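Local coordinates for alpha-galactosidase 1 (Saccharomyces cerevisiae, PDB 3LRK), which hydrolyses terminal, non-reducing alpha-D-galactose residues from alpha-galactosides such as galactose oligosaccharides, galactomannans and galactolipids, working as a secreted homotetramer, at residues Met32-Trp37 with Ala294-Leu299; Ala278-Trp283 with Asp395-Arg400; Ser308-Ile313 with Ile419-Thr424; Asn403-Ala408 with Arg412-Thr417. The protein carries 1 engineered substitution. All coordinates share one frame; numbering follows the deposited sequence.

How the contacts relate
Contact 1 belongs to the catalytic barrel, where strand 32-35 meets the loop that follows strand 290-292. Contacts 2 and 3 tie helices 273-285 and 310-316 to loops that come after strand 391-395 and helix 403-410, and contact 4 closes helix 403-410 at the surface. Contacts 2 and 3 have centres about 12 Å apart and alternate along the chain; Gln309 of contact 3 reaches the turn of contact 2. Contact 4 is nested inside the loop closed by contact 3, with centres about 15 Å apart. Contact 1 touches contact 3 through Met32 and Ile313 within the barrel part, and contact 4 through Asn297 and Arg412, where the barrel meets the C-terminal domain.

Contact 1 of 4, residues Met32-Trp37 with Ala294-Leu299; sequences MGWDNW and ANVNNL. With NAG (2-acetamido-2-deoxy-beta-D-glucopyranose), chain B.
Strand 32-35 and the irregular loop 294-299 stand well apart, the nearest CA atoms being those of Trp34 and Ala294 at 8.1 Å, and the Trp34 side chain spans the distance. Its indole NE1 donates to the backbone O of Ala294 over 2.8 Å. The acceptor lies at the ring edge, only 2° out of the indole plane, and the N-H approaches nearly along the C=O axis. The bond is somewhat bent at the hydrogen (145°). With CG anti to the backbone N (chi1 170°), the indole extends toward the loop, and the next torsion presents NE1 and CD1 to it. Beside this polar bond, CD1 of Trp34 packs against CG1 of Val296 at 4.2 Å, an oblique approach. The Val296 carbonyl is taken by Arg55, while Thr52 and Ile56 of helix 46-58 also pack on Trp34. Farther along the loop, Asn295 OD1 accepts from Asn297 N, forming an Asx turn, and Asn298 ND2 donates to O3 of a GlcNAc at 2.8 Å. Strands 32-35 and 290-292 are the first and eighth of the parallel strands, so this buried bond ties the first strand to the loop after the last, at the closure of the GH27 TIM barrel.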
# COMPACT_ATOMS: atom_id res chain seq x y z
N MET A 32 -25.03 -5.91 23.60
CA MET A 32 -26.30 -5.94 22.90
C MET A 32 -27.10 -4.71 23.31
O MET A 32 -27.03 -4.28 24.46
CB MET A 32 -27.10 -7.20 23.25
CG MET A 32 -26.48 -8.52 22.80
SD MET A 32 -27.26 -9.95 23.61
CE MET A 32 -28.86 -9.94 22.80
N GLY A 33 -27.86 -4.17 22.37
CA GLY A 33 -28.67 -3.00 22.66
C GLY A 33 -29.34 -2.41 21.45
O GLY A 33 -29.74 -3.12 20.54
N TRP A 34 -29.44 -1.09 21.44
CA TRP A 34 -30.12 -0.35 20.38
C TRP A 34 -29.51 1.05 20.25
O TRP A 34 -29.09 1.65 21.25
CB TRP A 34 -31.62 -0.27 20.70
CG TRP A 34 -32.43 0.66 19.82
CD1 TRP A 34 -33.04 0.34 18.63
CD2 TRP A 34 -32.75 2.03 20.07
NE1 TRP A 34 -33.70 1.43 18.12
CE2 TRP A 34 -33.55 2.49 18.99
CE3 TRP A 34 -32.45 2.93 21.11
CZ2 TRP A 34 -34.03 3.80 18.91
CZ3 TRP A 34 -32.93 4.24 21.03
CH2 TRP A 34 -33.72 4.65 19.93
N ASP A 35 -29.47 1.55 19.03
CA ASP A 35 -28.97 2.89 18.73
C ASP A 35 -30.02 3.57 17.83
O ASP A 35 -30.56 2.95 16.92
CB ASP A 35 -27.60 2.78 18.03
CG ASP A 35 -26.95 4.13 17.73
OD1 ASP A 35 -27.60 5.00 17.09
OD2 ASP A 35 -25.75 4.31 18.09
N ASN A 36 -30.30 4.84 18.11
CA ASN A 36 -31.37 5.58 17.44
C ASN A 36 -31.07 6.07 16.02
O ASN A 36 -31.97 6.56 15.32
CB ASN A 36 -31.77 6.80 18.28
CG ASN A 36 -30.67 7.84 18.34
OD1 ASN A 36 -30.55 8.71 17.47
ND2 ASN A 36 -29.85 7.76 19.37
N TRP A 37 -29.81 5.96 15.59
CA TRP A 37 -29.38 6.62 14.36
C TRP A 37 -30.12 6.18 13.09
O TRP A 37 -30.74 7.02 12.42
CB TRP A 37 -27.86 6.53 14.15
CG TRP A 37 -27.47 7.38 12.99
CD1 TRP A 37 -27.17 6.97 11.72
CD2 TRP A 37 -27.42 8.82 12.97
NE1 TRP A 37 -26.90 8.06 10.91
CE2 TRP A 37 -27.05 9.20 11.66
CE3 TRP A 37 -27.63 9.81 13.94
CZ2 TRP A 37 -26.90 10.54 11.29
CZ3 TRP A 37 -27.47 11.15 13.57
CH2 TRP A 37 -27.11 11.50 12.26
N ALA A 294 -33.12 -1.09 13.94
CA ALA A 294 -34.53 -0.85 13.62
C ALA A 294 -35.21 0.16 14.55
O ALA A 294 -34.71 0.46 15.64
CB ALA A 294 -35.29 -2.17 13.62
N ASN A 295 -36.33 0.72 14.09
CA ASN A 295 -37.25 1.46 14.96
C ASN A 295 -38.14 0.43 15.62
O ASN A 295 -38.94 -0.22 14.94
CB ASN A 295 -38.09 2.45 14.14
CG ASN A 295 -39.12 3.22 14.99
OD1 ASN A 295 -39.24 3.00 16.20
ND2 ASN A 295 -39.84 4.13 14.36
N VAL A 296 -37.99 0.26 16.93
CA VAL A 296 -38.70 -0.81 17.64
C VAL A 296 -40.22 -0.54 17.74
O VAL A 296 -41.00 -1.47 17.95
CB VAL A 296 -38.08 -1.13 19.04
CG1 VAL A 296 -36.66 -1.71 18.88
CG2 VAL A 296 -38.08 0.09 19.95
N ASN A 297 -40.61 0.72 17.58
CA ASN A 297 -42.03 1.10 17.54
C ASN A 297 -42.57 1.10 16.11
O ASN A 297 -43.72 1.46 15.86
CB ASN A 297 -42.25 2.47 18.20
CG ASN A 297 -42.14 2.41 19.72
OD1 ASN A 297 -41.17 2.91 20.30
ND2 ASN A 297 -43.15 1.81 20.37
N ASN A 298 -41.72 0.68 15.17
CA ASN A 298 -42.10 0.53 13.78
C ASN A 298 -41.33 -0.67 13.22
O ASN A 298 -40.63 -0.57 12.21
CB ASN A 298 -41.78 1.81 13.01
CG ASN A 298 -42.52 1.91 11.70
OD1 ASN A 298 -43.39 1.09 11.40
ND2 ASN A 298 -42.19 2.92 10.91
N LEU A 299 -41.47 -1.79 13.93
CA LEU A 299 -40.74 -3.01 13.63
C LEU A 299 -41.74 -4.07 13.16
O LEU A 299 -42.73 -4.34 13.86
CB LEU A 299 -40.00 -3.48 14.89
CG LEU A 299 -39.21 -4.79 14.86
CD1 LEU A 299 -38.01 -4.69 13.92
CD2 LEU A 299 -38.75 -5.15 16.26
C1 NAG B . -42.59 0.70 6.09
C2 NAG B . -42.60 2.02 6.88
C3 NAG B . -43.64 2.02 8.01
C4 NAG B . -45.01 1.57 7.52
C5 NAG B . -44.91 0.30 6.66
C6 NAG B . -46.24 -0.02 5.99
C7 NAG B . -40.75 3.57 7.23
C8 NAG B . -39.48 3.85 7.97
N2 NAG B . -41.28 2.36 7.39
O3 NAG B . -43.75 3.31 8.56
O4 NAG B . -45.86 1.35 8.63
O5 NAG B . -43.91 0.43 5.65
O6 NAG B . -46.80 -1.17 6.60
O7 NAG B . -41.26 4.44 6.52

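Contact 2 of 4, residues Ala278-Trp283 with Asp395-Arg400; sequences AHFSMW and DLWANR
This is a buried side-chain contact between helix 273-285 of the catalytic part and the loop after strand 391-395 of the C-terminal antiparallel sheet, and on the loop side it is made by one indole. Trp397 NE1 donates to Ser281 OG at 2.8 Å, with the hydroxyl oxygen at the ring edge and 3° out of the indole plane. The N-H...O angle of 144° shows a moderately bent bond. Ser281 OG stands anti to its carbonyl carbon, beside the backbone N (chi1 -60°), and from there it also bonds to the O of Lys277, one turn earlier. The hydroxyl thus links the helix backbone to the indole. On the six-membered part of the same indole, CH2 of Trp397 meets CD2 of Phe280 at 4.1 Å, the two rings approaching obliquely. The meeting place lies where the TIM barrel of a GH27 enzyme adjoins its C-terminal beta domain: Ile462 and Phe464 of strand 461-469 also reach Ser281, while Val312 of helix 310-316 touches both aromatic residues. Lys277 makes a cation-pi contact with Trp397. The tryptophan is presented by a type I beta turn from Asp395 to Ala398. Within it Asp395 OD1 accepts from Trp397 N at 2.8 Å, an Asx turn in which the donor stands above the carboxylate plane.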
# COMPACT_ATOMS: atom_id res chain seq x y z
N ALA A 278 -29.56 -14.38 7.48
CA ALA A 278 -28.13 -14.50 7.14
C ALA A 278 -27.32 -13.43 7.89
O ALA A 278 -26.31 -13.74 8.50
CB ALA A 278 -27.93 -14.36 5.64
N HIS A 279 -27.82 -12.20 7.84
CA HIS A 279 -27.18 -11.03 8.45
C HIS A 279 -27.09 -11.17 9.99
O HIS A 279 -26.01 -11.03 10.57
CB HIS A 279 -27.93 -9.77 7.99
CG HIS A 279 -27.53 -8.50 8.66
ND1 HIS A 279 -26.23 -8.16 8.95
CD2 HIS A 279 -28.29 -7.44 9.05
CE1 HIS A 279 -26.20 -6.97 9.53
NE2 HIS A 279 -27.43 -6.51 9.59
N PHE A 280 -28.22 -11.48 10.63
CA PHE A 280 -28.26 -11.66 12.09
C PHE A 280 -27.39 -12.84 12.54
O PHE A 280 -26.63 -12.72 13.50
CB PHE A 280 -29.71 -11.80 12.57
CG PHE A 280 -29.87 -11.81 14.07
CD1 PHE A 280 -29.74 -10.62 14.82
CD2 PHE A 280 -30.17 -13.00 14.74
CE1 PHE A 280 -29.91 -10.63 16.20
CE2 PHE A 280 -30.34 -13.02 16.12
CZ PHE A 280 -30.20 -11.85 16.87
N SER A 281 -27.50 -13.96 11.83
CA SER A 281 -26.74 -15.18 12.15
C SER A 281 -25.24 -14.99 12.00
O SER A 281 -24.47 -15.48 12.83
CB SER A 281 -27.18 -16.35 11.26
OG SER A 281 -28.56 -16.64 11.44
N MET A 282 -24.82 -14.29 10.94
CA MET A 282 -23.38 -14.09 10.71
C MET A 282 -22.75 -13.10 11.71
O MET A 282 -21.65 -13.35 12.22
CB MET A 282 -23.07 -13.75 9.25
CG MET A 282 -23.28 -14.94 8.27
SD MET A 282 -22.56 -16.51 8.81
CE MET A 282 -20.83 -16.02 8.88
N TRP A 283 -23.45 -12.00 12.01
CA TRP A 283 -23.05 -11.07 13.08
C TRP A 283 -22.95 -11.79 14.43
O TRP A 283 -21.99 -11.59 15.19
CB TRP A 283 -24.02 -9.88 13.17
CG TRP A 283 -23.68 -8.62 12.35
CD1 TRP A 283 -23.65 -7.33 12.81
CD2 TRP A 283 -23.35 -8.54 10.94
NE1 TRP A 283 -23.33 -6.45 11.79
CE2 TRP A 283 -23.14 -7.17 10.63
CE3 TRP A 283 -23.21 -9.50 9.92
CZ2 TRP A 283 -22.80 -6.74 9.34
CZ3 TRP A 283 -22.86 -9.06 8.63
CH2 TRP A 283 -22.66 -7.69 8.36
N ASP A 395 -30.83 -27.44 14.02
CA ASP A 395 -31.20 -26.26 13.23
C ASP A 395 -31.46 -25.11 14.19
O ASP A 395 -32.46 -25.12 14.92
CB ASP A 395 -32.44 -26.55 12.37
CG ASP A 395 -32.85 -25.38 11.46
OD1 ASP A 395 -32.32 -24.25 11.62
OD2 ASP A 395 -33.72 -25.59 10.58
N LEU A 396 -30.57 -24.12 14.18
CA LEU A 396 -30.68 -22.97 15.09
C LEU A 396 -31.85 -22.04 14.75
O LEU A 396 -32.22 -21.18 15.56
CB LEU A 396 -29.35 -22.19 15.15
CG LEU A 396 -28.16 -22.91 15.80
CD1 LEU A 396 -26.83 -22.22 15.47
CD2 LEU A 396 -28.32 -23.04 17.31
N TRP A 397 -32.44 -22.21 13.56
CA TRP A 397 -33.60 -21.40 13.17
C TRP A 397 -34.96 -22.06 13.42
O TRP A 397 -36.01 -21.44 13.25
CB TRP A 397 -33.45 -20.85 11.74
CG TRP A 397 -32.54 -19.65 11.75
CD1 TRP A 397 -31.25 -19.59 11.31
CD2 TRP A 397 -32.85 -18.35 12.28
NE1 TRP A 397 -30.73 -18.33 11.52
CE2 TRP A 397 -31.69 -17.55 12.11
CE3 TRP A 397 -33.98 -17.78 12.88
CZ2 TRP A 397 -31.64 -16.21 12.52
CZ3 TRP A 397 -33.93 -16.45 13.27
CH2 TRP A 397 -32.77 -15.68 13.09
N ALA A 398 -34.93 -23.32 13.85
CA ALA A 398 -36.14 -24.03 14.26
C ALA A 398 -36.77 -23.35 15.47
O ALA A 398 -36.07 -22.73 16.29
CB ALA A 398 -35.82 -25.47 14.59
N ASN A 399 -38.09 -23.46 15.58
CA ASN A 399 -38.85 -22.92 16.71
C ASN A 399 -38.75 -21.40 16.85
O ASN A 399 -38.80 -20.87 17.95
CB ASN A 399 -38.43 -23.60 18.03
CG ASN A 399 -38.49 -25.12 17.95
OD1 ASN A 399 -39.31 -25.69 17.23
ND2 ASN A 399 -37.61 -25.77 18.71
N ARG A 400 -38.61 -20.70 15.72
CA ARG A 400 -38.61 -19.25 15.76
C ARG A 400 -40.06 -18.78 15.99
O ARG A 400 -41.01 -19.47 15.61
CB ARG A 400 -37.99 -18.65 14.48
CG ARG A 400 -38.93 -17.87 13.60
CD ARG A 400 -38.26 -16.65 13.01
NE ARG A 400 -37.90 -16.86 11.62
CZ ARG A 400 -37.89 -15.93 10.67
NH1 ARG A 400 -38.24 -14.68 10.93
NH2 ARG A 400 -37.54 -16.27 9.44

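Contact 3 of 4, residues Ser308-Ile313 with Ile419-Thr424; sequences SQASVI and ILYNAT. With NAG (2-acetamido-2-deoxy-beta-D-glucopyranose), chain C; NAG (2-acetamido-2-deoxy-beta-D-glucopyranose), chain D; GOL (glycerol), chain J.
Ser308 and Leu420 meet through carbon: CB of Ser308 lies 3.6 Å from CD1 of Leu420, with the second methyl, CD2, almost as near. Leu420 has CG beside its backbone N and anti to the carbonyl carbon (chi1 -54°), and this, with the turn about the next bond, brings both methyls to the serine although its CB does not head straight for that segment. The serine hydroxyl makes weak hydrogen bonds back to the carbonyls of Tyr304 and Ser305 in the preceding helix. The apolar pair proper is Ala310 with Tyr421, CB to CB at 3.6 Å. The phenol is swung anti to the backbone N (chi1 -174°), and its hydroxyl bonds to Gln426, while its ring meets that of Tyr428 with the planes about 20° apart. No hydrogen bond joins the two segments directly. A glycerol, probably from the crystallisation liquor, bridges them: its O1 accepts from Tyr421 N at 3.0 Å and donates to Ser308 O at 2.8 Å, while its O2 accepts from Ala310 N at 3.0 Å and also donates to Ser308 O, which thus accepts from both hydroxyls. Asn422 turns toward its glycan, with ND2 covalently bonded to C1 of the first GlcNAc, and Thr424 CG2 lies near the second sugar. The contact thus packs the start of helix 310-316, with Gln309 at its N-cap position, against the loop that carries an N-glycosylation site.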
# COMPACT_ATOMS: atom_id res chain seq x y z
N SER A 308 -35.30 -11.87 18.20
CA SER A 308 -35.68 -12.60 19.40
C SER A 308 -35.28 -14.08 19.37
O SER A 308 -35.65 -14.83 20.27
CB SER A 308 -37.19 -12.45 19.64
OG SER A 308 -37.92 -13.31 18.79
N GLN A 309 -34.51 -14.49 18.37
CA GLN A 309 -34.06 -15.89 18.28
C GLN A 309 -32.98 -16.21 19.32
O GLN A 309 -31.78 -15.99 19.09
CB GLN A 309 -33.62 -16.25 16.85
CG GLN A 309 -33.36 -17.77 16.62
CD GLN A 309 -34.65 -18.61 16.54
OE1 GLN A 309 -35.75 -18.10 16.78
NE2 GLN A 309 -34.51 -19.88 16.20
N ALA A 310 -33.43 -16.75 20.45
CA ALA A 310 -32.58 -17.08 21.59
C ALA A 310 -31.40 -17.98 21.23
O ALA A 310 -30.31 -17.80 21.75
CB ALA A 310 -33.40 -17.70 22.71
N SER A 311 -31.65 -18.93 20.33
CA SER A 311 -30.66 -19.91 19.87
C SER A 311 -29.46 -19.23 19.20
O SER A 311 -28.31 -19.65 19.37
CB SER A 311 -31.34 -20.83 18.86
OG SER A 311 -30.73 -22.10 18.89
N VAL A 312 -29.75 -18.20 18.42
CA VAL A 312 -28.70 -17.48 17.69
C VAL A 312 -27.94 -16.52 18.61
O VAL A 312 -26.71 -16.42 18.53
CB VAL A 312 -29.29 -16.79 16.44
CG1 VAL A 312 -28.25 -15.90 15.76
CG2 VAL A 312 -29.82 -17.83 15.45
N ILE A 313 -28.66 -15.84 19.50
CA ILE A 313 -28.05 -14.98 20.53
C ILE A 313 -27.11 -15.77 21.46
O ILE A 313 -26.04 -15.28 21.85
CB ILE A 313 -29.13 -14.23 21.36
CG1 ILE A 313 -29.98 -13.34 20.46
CG2 ILE A 313 -28.48 -13.41 22.50
CD1 ILE A 313 -31.24 -12.75 21.15
N ILE A 419 -42.87 -16.44 26.33
CA ILE A 419 -42.66 -16.76 24.91
C ILE A 419 -41.19 -16.58 24.53
O ILE A 419 -40.53 -17.54 24.11
CB ILE A 419 -43.60 -15.93 23.98
CG1 ILE A 419 -45.07 -16.24 24.29
CG2 ILE A 419 -43.28 -16.20 22.50
CD1 ILE A 419 -46.08 -15.37 23.57
N LEU A 420 -40.66 -15.36 24.70
CA LEU A 420 -39.22 -15.12 24.55
C LEU A 420 -38.44 -15.67 25.74
O LEU A 420 -38.92 -15.63 26.87
CB LEU A 420 -38.89 -13.64 24.36
CG LEU A 420 -39.54 -12.75 23.29
CD1 LEU A 420 -38.57 -11.63 22.91
CD2 LEU A 420 -39.99 -13.49 22.04
N TYR A 421 -37.24 -16.19 25.47
CA TYR A 421 -36.31 -16.60 26.51
C TYR A 421 -35.91 -15.41 27.38
O TYR A 421 -35.65 -14.32 26.86
CB TYR A 421 -35.07 -17.23 25.87
CG TYR A 421 -34.09 -17.83 26.84
CD1 TYR A 421 -34.25 -19.13 27.31
CD2 TYR A 421 -32.99 -17.09 27.28
CE1 TYR A 421 -33.34 -19.69 28.20
CE2 TYR A 421 -32.08 -17.64 28.17
CZ TYR A 421 -32.26 -18.94 28.62
OH TYR A 421 -31.36 -19.47 29.50
N ASN A 422 -35.87 -15.63 28.69
CA ASN A 422 -35.50 -14.60 29.66
C ASN A 422 -34.08 -14.86 30.18
O ASN A 422 -33.87 -15.68 31.08
CB ASN A 422 -36.53 -14.51 30.81
CG ASN A 422 -36.38 -13.25 31.68
OD1 ASN A 422 -35.29 -12.68 31.77
ND2 ASN A 422 -37.48 -12.84 32.32
N ALA A 423 -33.11 -14.18 29.58
CA ALA A 423 -31.70 -14.34 29.94
C ALA A 423 -31.35 -13.69 31.28
O ALA A 423 -30.39 -14.09 31.94
CB ALA A 423 -30.79 -13.78 28.83
N THR A 424 -32.14 -12.70 31.68
CA THR A 424 -31.97 -12.07 33.00
C THR A 424 -32.30 -13.08 34.10
O THR A 424 -31.63 -13.13 35.13
CB THR A 424 -32.87 -10.82 33.16
OG1 THR A 424 -32.68 -9.93 32.06
CG2 THR A 424 -32.55 -10.08 34.45
C1 NAG C . -37.31 -11.67 33.17
C2 NAG C . -38.57 -10.79 33.19
C3 NAG C . -38.44 -9.57 34.11
C4 NAG C . -37.72 -9.82 35.44
C5 NAG C . -36.72 -10.99 35.40
C6 NAG C . -36.61 -11.62 36.79
C7 NAG C . -39.87 -10.85 31.14
C8 NAG C . -40.32 -10.06 29.95
N2 NAG C . -38.89 -10.32 31.86
O3 NAG C . -39.74 -9.07 34.39
O4 NAG C . -37.00 -8.64 35.77
O5 NAG C . -37.06 -12.04 34.50
O6 NAG C . -35.36 -12.26 36.90
O7 NAG C . -40.39 -11.93 31.40
C1 NAG D . -37.46 -7.97 36.97
C2 NAG D . -36.30 -7.11 37.51
C3 NAG D . -36.74 -6.17 38.64
C4 NAG D . -37.99 -5.39 38.23
C5 NAG D . -39.09 -6.39 37.83
C6 NAG D . -40.40 -5.69 37.45
C7 NAG D . -33.96 -7.86 37.44
C8 NAG D . -32.92 -8.73 38.08
N2 NAG D . -35.20 -7.95 37.94
O3 NAG D . -35.70 -5.27 38.96
O4 NAG D . -38.40 -4.52 39.26
O5 NAG D . -38.63 -7.19 36.75
O6 NAG D . -40.21 -4.84 36.33
O7 NAG D . -33.64 -7.10 36.51
C1 GOL J . -37.73 -16.80 21.65
O1 GOL J . -36.74 -16.22 22.48
C2 GOL J . -37.26 -18.17 21.16
O2 GOL J . -36.11 -18.01 20.36
C3 GOL J . -38.37 -18.83 20.36
O3 GOL J . -38.19 -20.23 20.37

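Contact 4 of 4, residues Asn403-Ala408 with Arg412-Thr417; sequences NSTASA and RNKTAT. With NAG (2-acetamido-2-deoxy-beta-D-glucopyranose), chain F; NAG (2-acetamido-2-deoxy-beta-D-glucopyranose), chain C.
Lys414 lies along the end of helix 403-410, its aliphatic chain passing over Ala408. Its CB starts 3.8 Å from CB of Ala408; CG, placed anti to the carbonyl carbon and beside the backbone N (chi1 -87°), keeps the same distance from that methyl. CD remains close to the Ala408 methyl at 3.9 Å and comes within 4.4 Å of Thr405 CG2, one turn back along the helix. Beyond CG the chain is extended, carrying CE and NZ onward past the alanine, and neither atom comes within contact distance of the helix segment. The hydroxyl of Thr405 bonds to Asp402, and it is CG2 that faces the lysine chain. At the backbone, the O of Ala408 accepts two bonds: Asn413 N at 3.0 Å, tilted 21° from the carbonyl plane, and Lys414 N at 3.3 Å, from well above the same face. Arg412, with positive phi, is the C-prime residue of a Schellman motif that includes the Asn413 N to Ala408 O bond, ends the helix and turns the chain sharply aside. Each end of the region meets sugar: Asn403 ND2 is covalently bonded to a GlcNAc, and Thr417 CG2 touches O7 of the GlcNAc on Asn422. The contact therefore rests on a shared carbonyl and hydrocarbon packing, the lysine contributing its methylenes across the segments rather than its ammonium group.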
# COMPACT_ATOMS: atom_id res chain seq x y z
N ASN A 403 -44.90 -15.63 12.54
CA ASN A 403 -45.36 -14.29 12.17
C ASN A 403 -46.62 -13.86 12.92
O ASN A 403 -46.79 -12.67 13.21
CB ASN A 403 -45.55 -14.17 10.66
CG ASN A 403 -44.23 -14.00 9.90
OD1 ASN A 403 -43.17 -13.73 10.49
ND2 ASN A 403 -44.29 -14.18 8.57
N SER A 404 -47.49 -14.82 13.25
CA SER A 404 -48.72 -14.53 13.98
C SER A 404 -48.48 -14.10 15.43
O SER A 404 -49.00 -13.07 15.86
CB SER A 404 -49.69 -15.72 13.93
OG SER A 404 -50.50 -15.64 12.78
N THR A 405 -47.71 -14.90 16.16
CA THR A 405 -47.38 -14.59 17.55
C THR A 405 -46.60 -13.27 17.64
O THR A 405 -46.91 -12.42 18.47
CB THR A 405 -46.58 -15.74 18.22
OG1 THR A 405 -47.20 -17.00 17.92
CG2 THR A 405 -46.52 -15.56 19.73
N ALA A 406 -45.61 -13.11 16.76
CA ALA A 406 -44.85 -11.87 16.63
C ALA A 406 -45.75 -10.66 16.39
O ALA A 406 -45.61 -9.63 17.06
CB ALA A 406 -43.82 -12.00 15.52
N SER A 407 -46.68 -10.78 15.45
CA SER A 407 -47.64 -9.71 15.15
C SER A 407 -48.51 -9.39 16.36
O SER A 407 -48.77 -8.22 16.65
CB SER A 407 -48.52 -10.07 13.96
OG SER A 407 -47.73 -10.29 12.80
N ALA A 408 -48.96 -10.44 17.06
CA ALA A 408 -49.75 -10.28 18.28
C ALA A 408 -48.99 -9.52 19.36
O ALA A 408 -49.52 -8.59 19.97
CB ALA A 408 -50.21 -11.64 18.81
N ARG A 412 -49.51 -5.41 20.85
CA ARG A 412 -49.86 -5.36 22.28
C ARG A 412 -51.11 -6.18 22.63
O ARG A 412 -51.85 -5.84 23.56
CB ARG A 412 -49.98 -3.91 22.78
CG ARG A 412 -48.79 -3.02 22.45
CD ARG A 412 -49.14 -1.56 22.64
NE ARG A 412 -48.59 -0.73 21.56
CZ ARG A 412 -47.39 -0.17 21.58
NH1 ARG A 412 -46.59 -0.32 22.63
NH2 ARG A 412 -46.99 0.56 20.54
N ASN A 413 -51.34 -7.26 21.89
CA ASN A 413 -52.43 -8.17 22.17
C ASN A 413 -51.96 -9.42 22.94
O ASN A 413 -52.75 -10.07 23.62
CB ASN A 413 -53.18 -8.54 20.88
CG ASN A 413 -54.01 -7.38 20.34
OD1 ASN A 413 -54.88 -6.84 21.03
ND2 ASN A 413 -53.74 -6.98 19.10
N LYS A 414 -50.66 -9.71 22.81
CA LYS A 414 -50.00 -10.79 23.54
C LYS A 414 -48.75 -10.28 24.25
O LYS A 414 -48.09 -9.36 23.77
CB LYS A 414 -49.61 -11.93 22.59
CG LYS A 414 -50.71 -12.95 22.37
CD LYS A 414 -50.18 -14.24 21.77
CE LYS A 414 -51.30 -15.27 21.65
NZ LYS A 414 -50.79 -16.60 21.18
N THR A 415 -48.43 -10.88 25.40
CA THR A 415 -47.21 -10.54 26.14
C THR A 415 -46.06 -11.43 25.68
O THR A 415 -46.27 -12.60 25.32
CB THR A 415 -47.37 -10.71 27.67
OG1 THR A 415 -47.70 -12.07 27.97
CG2 THR A 415 -48.46 -9.77 28.20
N ALA A 416 -44.85 -10.88 25.70
CA ALA A 416 -43.64 -11.63 25.35
C ALA A 416 -43.21 -12.57 26.47
O ALA A 416 -42.51 -13.56 26.22
CB ALA A 416 -42.51 -10.69 24.97
N THR A 417 -43.63 -12.27 27.70
CA THR A 417 -43.33 -13.10 28.87
C THR A 417 -43.81 -14.53 28.65
O THR A 417 -44.96 -14.75 28.24
CB THR A 417 -43.96 -12.50 30.15
OG1 THR A 417 -43.66 -11.10 30.24
CG2 THR A 417 -43.44 -13.20 31.41
C1 NAG F . -43.06 -13.94 7.83
C2 NAG F . -42.94 -15.14 6.88
C3 NAG F . -41.83 -14.96 5.84
C4 NAG F . -41.85 -13.59 5.19
C5 NAG F . -42.04 -12.48 6.22
C6 NAG F . -42.21 -11.12 5.54
C7 NAG F . -43.73 -17.27 7.75
C8 NAG F . -44.17 -17.59 9.16
N2 NAG F . -42.74 -16.38 7.62
O3 NAG F . -41.97 -15.93 4.82
O4 NAG F . -40.66 -13.39 4.45
O5 NAG F . -43.16 -12.76 7.04
O6 NAG F . -42.30 -10.11 6.51
O7 NAG F . -44.27 -17.81 6.79
C1 NAG C . -37.31 -11.67 33.17
C2 NAG C . -38.57 -10.79 33.19
C3 NAG C . -38.44 -9.57 34.11
C4 NAG C . -37.72 -9.82 35.44
C5 NAG C . -36.72 -10.99 35.40
C6 NAG C . -36.61 -11.62 36.79
C7 NAG C . -39.87 -10.85 31.14
C8 NAG C . -40.32 -10.06 29.95
N2 NAG C . -38.89 -10.32 31.86
O3 NAG C . -39.74 -9.07 34.39
O4 NAG C . -37.00 -8.64 35.77
O5 NAG C . -37.06 -12.04 34.50
O6 NAG C . -35.36 -12.26 36.90
O7 NAG C . -40.39 -11.93 31.40